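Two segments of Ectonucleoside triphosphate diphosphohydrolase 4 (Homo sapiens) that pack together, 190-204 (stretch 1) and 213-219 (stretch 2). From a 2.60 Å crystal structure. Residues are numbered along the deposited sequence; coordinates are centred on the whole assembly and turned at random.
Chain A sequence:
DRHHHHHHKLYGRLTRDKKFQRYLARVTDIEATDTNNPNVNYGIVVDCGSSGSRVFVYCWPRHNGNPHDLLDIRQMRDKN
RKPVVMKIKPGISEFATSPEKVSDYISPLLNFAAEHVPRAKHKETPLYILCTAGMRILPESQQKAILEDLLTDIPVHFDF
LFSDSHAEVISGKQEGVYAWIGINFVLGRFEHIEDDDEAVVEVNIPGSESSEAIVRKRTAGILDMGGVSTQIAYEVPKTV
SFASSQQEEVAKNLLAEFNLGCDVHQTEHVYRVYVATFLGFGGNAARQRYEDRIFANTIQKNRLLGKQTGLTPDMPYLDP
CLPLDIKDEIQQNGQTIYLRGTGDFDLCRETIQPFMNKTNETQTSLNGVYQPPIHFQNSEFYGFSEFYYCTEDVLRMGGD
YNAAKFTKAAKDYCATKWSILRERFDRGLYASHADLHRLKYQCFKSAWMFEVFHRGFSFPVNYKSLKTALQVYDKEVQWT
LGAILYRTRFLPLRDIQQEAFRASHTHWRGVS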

# COMPACT_ATOMS: atom_id res chain seq x y z
N PHE A 190 16.51 -4.83 -4.79
CA PHE A 190 17.44 -3.82 -5.28
C PHE A 190 18.89 -4.20 -5.04
O PHE A 190 19.79 -3.47 -5.47
N GLU A 191 19.14 -5.32 -4.37
CA GLU A 191 20.47 -5.92 -4.32
C GLU A 191 20.73 -6.64 -5.63
O GLU A 191 20.01 -7.59 -5.97
N HIS A 192 21.74 -6.20 -6.37
CA HIS A 192 21.97 -6.67 -7.72
C HIS A 192 23.17 -7.61 -7.76
O HIS A 192 24.11 -7.47 -6.97
N ILE A 193 23.12 -8.56 -8.70
CA ILE A 193 24.05 -9.68 -8.75
C ILE A 193 23.73 -10.61 -7.59
O ILE A 193 23.07 -10.20 -6.63
N GLU A 194 24.16 -11.86 -7.68
CA GLU A 194 23.80 -12.90 -6.73
C GLU A 194 22.33 -13.26 -6.82
O GLU A 194 21.78 -13.89 -5.92
N ASP A 195 21.67 -12.85 -7.91
CA ASP A 195 20.31 -13.30 -8.21
C ASP A 195 20.27 -14.74 -8.69
O ASP A 195 19.53 -15.09 -9.61
N ASP A 196 21.08 -15.60 -8.06
CA ASP A 196 21.19 -16.99 -8.50
C ASP A 196 19.95 -17.78 -8.11
O ASP A 196 19.49 -18.64 -8.86
N ASP A 197 19.40 -17.49 -6.93
CA ASP A 197 18.17 -18.13 -6.48
C ASP A 197 16.93 -17.39 -6.95
O ASP A 197 15.91 -18.02 -7.23
N GLU A 198 17.00 -16.06 -7.04
CA GLU A 198 15.85 -15.24 -7.37
C GLU A 198 15.61 -15.21 -8.88
O GLU A 198 16.46 -15.60 -9.69
N ALA A 199 14.43 -14.73 -9.26
CA ALA A 199 14.04 -14.59 -10.65
C ALA A 199 14.54 -13.27 -11.22
O ALA A 199 14.76 -12.29 -10.51
N VAL A 200 14.69 -13.24 -12.55
CA VAL A 200 15.20 -12.08 -13.26
C VAL A 200 14.24 -11.71 -14.38
O VAL A 200 13.45 -12.54 -14.85
N VAL A 201 14.33 -10.45 -14.81
CA VAL A 201 13.49 -9.93 -15.88
C VAL A 201 14.36 -9.14 -16.85
O VAL A 201 15.45 -8.67 -16.52
N GLU A 202 13.85 -9.00 -18.07
CA GLU A 202 14.46 -8.14 -19.08
C GLU A 202 13.76 -6.78 -19.02
O GLU A 202 12.53 -6.70 -19.08
N VAL A 203 14.56 -5.72 -18.90
CA VAL A 203 14.04 -4.37 -18.69
C VAL A 203 14.43 -3.49 -19.87
O VAL A 203 15.56 -3.55 -20.36
N ASN A 204 13.48 -2.67 -20.31
CA ASN A 204 13.74 -1.62 -21.29
C ASN A 204 13.70 -0.29 -20.55
O ASN A 204 12.63 0.16 -20.13
N ALA A 213 18.56 -3.38 -23.55
CA ALA A 213 17.84 -3.98 -22.44
C ALA A 213 18.82 -4.60 -21.45
O ALA A 213 19.85 -5.16 -21.83
N ILE A 214 18.48 -4.51 -20.17
CA ILE A 214 19.29 -5.07 -19.10
C ILE A 214 18.53 -6.22 -18.45
O ILE A 214 17.33 -6.42 -18.69
N VAL A 215 19.23 -6.98 -17.62
CA VAL A 215 18.66 -8.10 -16.88
C VAL A 215 18.98 -7.90 -15.41
O VAL A 215 20.16 -7.77 -15.04
N ARG A 216 17.95 -7.86 -14.57
CA ARG A 216 18.12 -7.66 -13.14
C ARG A 216 17.03 -8.42 -12.40
O ARG A 216 16.13 -9.01 -13.01
N LYS A 217 17.11 -8.40 -11.07
CA LYS A 217 16.13 -9.10 -10.24
C LYS A 217 14.71 -8.63 -10.56
O LYS A 217 14.45 -7.43 -10.65
N ARG A 218 13.81 -9.60 -10.70
CA ARG A 218 12.39 -9.28 -10.79
C ARG A 218 11.91 -8.67 -9.48
O ARG A 218 12.35 -9.05 -8.40
N THR A 219 10.99 -7.71 -9.59
CA THR A 219 10.39 -7.08 -8.42
C THR A 219 9.03 -7.69 -8.13
O THR A 219 8.46 -8.44 -8.93

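The two segments are held together first by an antiparallel backbone ladder. Three of its hydrogen bonds are short and nearly straight: Arg218 N to Ala199 O, Val201 N to Arg216 O and Val203 N to Ile214 O, each 2.9 Å. Two return bonds complete the ladder, Ile214 N to Val203 O at 3.1 Å and Arg216 N to Val201 O at 3.3 Å. Between these pairs the carbonyls also receive CA-H...O contacts, among them Ala213 CA to Val203 O at 3.1 Å and Val215 CA to Val201 O at 3.3 Å.

Among the side chains, Lys217 takes part in the water-mediated link between the stretches. Its CA-to-CB bond points away from stretch 1, yet an extended chain (chi1 m, then t, t, t) carries the amine close to the loop that precedes the strand. A water bridges the stretches here, donating to Glu198 OE1 at 2.5 Å and accepting from Lys217 NZ at 3.2 Å. Lys217 NZ also lies 3.2 Å from Glu191 O, while Glu191 OE1, 4.6 Å from Lys217 NZ, is too distant for a salt bridge. The aliphatic part of the lysine is enclosed by the same loop: Lys217 CG meets Asp195 CB at 3.6 Å, and Lys217 CE approaches Glu198 CG at 4.3 Å. Asp195 (chi1 p) and Glu198 (chi1 m) both point toward stretch 2, although Asp195 itself is poorly ordered.

Val201, Val203, Ile214 and Arg216 share one face of the sheet. Arg216 (chi1 p, then t, t) runs past Val203, a t rotamer, with Arg216 NE 3.6 Å from Val203 CG2 and Val203 CG1 over one face of the guanidinium, whose terminal nitrogens are hydrogen-bonded elsewhere in the structure. Arg216 CB covers one face of the His192 ring, and Arg216 CD lies 4.1 Å from His192 NE2. Farther along, Ile214 (p, t) packs its CG1 3.9 Å from Val203 CB.

Arg218 extends alongside stretch 1 with chi1 and chi2 both t, bringing its CG to 3.5 Å from Val201 CG1. A chi3 of p then lets the guanidinium lie with one face against Ala199, whose CB is 3.6 Å from Arg218 CZ.

The face carrying Glu202 and Val215 is more open. Val215 (t), on this face, packs against Val200 (m), with Val215 CG1 3.8 Å from Val200 CB, and the extended Glu202 (t, t) places OE2 3.6 Å from Ala213 CB. Ala213 points toward stretch 1 and also meets Asn204, whose ND2 is 3.5 Å from Ala213 CB.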

# COMPACT_ATOMS: atom_id res chain seq x y z
CB PHE A 190 17.14 -2.47 -4.62
CG PHE A 190 15.72 -2.00 -4.84
CD1 PHE A 190 15.14 -2.07 -6.09
CD2 PHE A 190 14.97 -1.52 -3.78
CE1 PHE A 190 13.84 -1.64 -6.29
CE2 PHE A 190 13.67 -1.09 -3.97
CZ PHE A 190 13.11 -1.15 -5.23
CB GLU A 191 20.59 -6.87 -3.13
CG GLU A 191 20.92 -6.20 -1.82
CD GLU A 191 20.48 -7.01 -0.62
OE1 GLU A 191 20.45 -8.25 -0.72
OE2 GLU A 191 20.16 -6.40 0.42
CB HIS A 192 22.17 -5.49 -8.68
CG HIS A 192 20.90 -4.78 -9.01
ND1 HIS A 192 19.65 -5.28 -8.69
CD2 HIS A 192 20.67 -3.60 -9.64
CE1 HIS A 192 18.72 -4.45 -9.10
NE2 HIS A 192 19.31 -3.42 -9.68
CB ILE A 193 25.53 -9.22 -8.72
CG1 ILE A 193 25.77 -8.20 -9.84
CG2 ILE A 193 26.47 -10.41 -8.88
CD1 ILE A 193 27.16 -7.60 -9.85
CB GLU A 194 24.15 -12.49 -5.29
CG GLU A 194 25.60 -12.04 -5.11
CD GLU A 194 26.50 -13.12 -4.53
OE1 GLU A 194 25.99 -14.06 -3.89
OE2 GLU A 194 27.73 -13.02 -4.72
CB ASP A 195 19.69 -12.36 -9.25
CG ASP A 195 20.55 -12.21 -10.50
OD1 ASP A 195 20.98 -13.24 -11.06
OD2 ASP A 195 20.81 -11.06 -10.90
CB ASP A 196 22.45 -17.61 -7.90
CG ASP A 196 23.66 -16.69 -7.99
OD1 ASP A 196 23.65 -15.77 -8.83
OD2 ASP A 196 24.62 -16.90 -7.22
CB ASP A 197 18.17 -18.23 -4.95
CG ASP A 197 17.52 -19.50 -4.44
OD1 ASP A 197 17.32 -20.44 -5.23
OD2 ASP A 197 17.20 -19.55 -3.23
CB GLU A 198 16.05 -13.82 -6.84
CG GLU A 198 16.06 -13.71 -5.32
CD GLU A 198 14.67 -13.54 -4.74
OE1 GLU A 198 14.57 -12.99 -3.62
OE2 GLU A 198 13.69 -13.95 -5.39
CB ALA A 199 12.52 -14.67 -10.78
CB VAL A 200 16.62 -12.32 -13.82
CG1 VAL A 200 17.62 -12.45 -12.69
CG2 VAL A 200 16.64 -13.56 -14.70
CB VAL A 201 12.36 -9.02 -15.35
CG1 VAL A 201 11.30 -9.84 -14.64
CG2 VAL A 201 12.92 -7.96 -14.42
CB GLU A 202 14.33 -8.76 -20.47
CG GLU A 202 15.04 -8.01 -21.57
CD GLU A 202 14.86 -8.66 -22.93
OE1 GLU A 202 14.19 -9.72 -22.99
OE2 GLU A 202 15.38 -8.13 -23.92
CB VAL A 203 14.58 -3.77 -17.37
CG1 VAL A 203 14.03 -2.37 -17.15
CG2 VAL A 203 14.22 -4.67 -16.20
CB ASN A 204 12.72 -1.64 -22.43
CG ASN A 204 12.69 -2.96 -23.16
OD1 ASN A 204 11.65 -3.61 -23.26
ND2 ASN A 204 13.84 -3.38 -23.68
CB ALA A 213 16.87 -5.05 -22.95
CB ILE A 214 19.69 -4.01 -18.05
CG1 ILE A 214 18.44 -3.40 -17.41
CG2 ILE A 214 20.54 -2.93 -18.70
CD1 ILE A 214 18.75 -2.53 -16.21
CB VAL A 215 19.20 -9.45 -17.38
CG1 VAL A 215 18.61 -10.60 -16.58
CG2 VAL A 215 18.89 -9.63 -18.87
CB ARG A 216 18.09 -6.17 -12.78
CG ARG A 216 16.80 -5.48 -13.15
CD ARG A 216 16.81 -4.00 -12.82
NE ARG A 216 15.53 -3.38 -13.14
CZ ARG A 216 15.35 -2.09 -13.38
NH1 ARG A 216 14.13 -1.63 -13.66
NH2 ARG A 216 16.37 -1.24 -13.34
CB LYS A 217 16.42 -8.86 -8.76
CG LYS A 217 17.52 -9.71 -8.17
CD LYS A 217 17.54 -9.55 -6.66
CE LYS A 217 18.68 -10.31 -6.01
NZ LYS A 217 18.68 -10.11 -4.53
CB ARG A 218 11.60 -10.56 -11.10
CG ARG A 218 10.13 -10.34 -11.36
CD ARG A 218 9.45 -11.66 -11.67
NE ARG A 218 9.41 -12.54 -10.51
CZ ARG A 218 9.05 -13.82 -10.56
NH1 ARG A 218 8.70 -14.38 -11.71
NH2 ARG A 218 9.06 -14.55 -9.45
CB THR A 219 10.26 -5.57 -8.62
OG1 THR A 219 9.49 -5.30 -9.81
CG2 THR A 219 11.62 -4.91 -8.73
O HOH W 1 15.95 -10.97 -3.21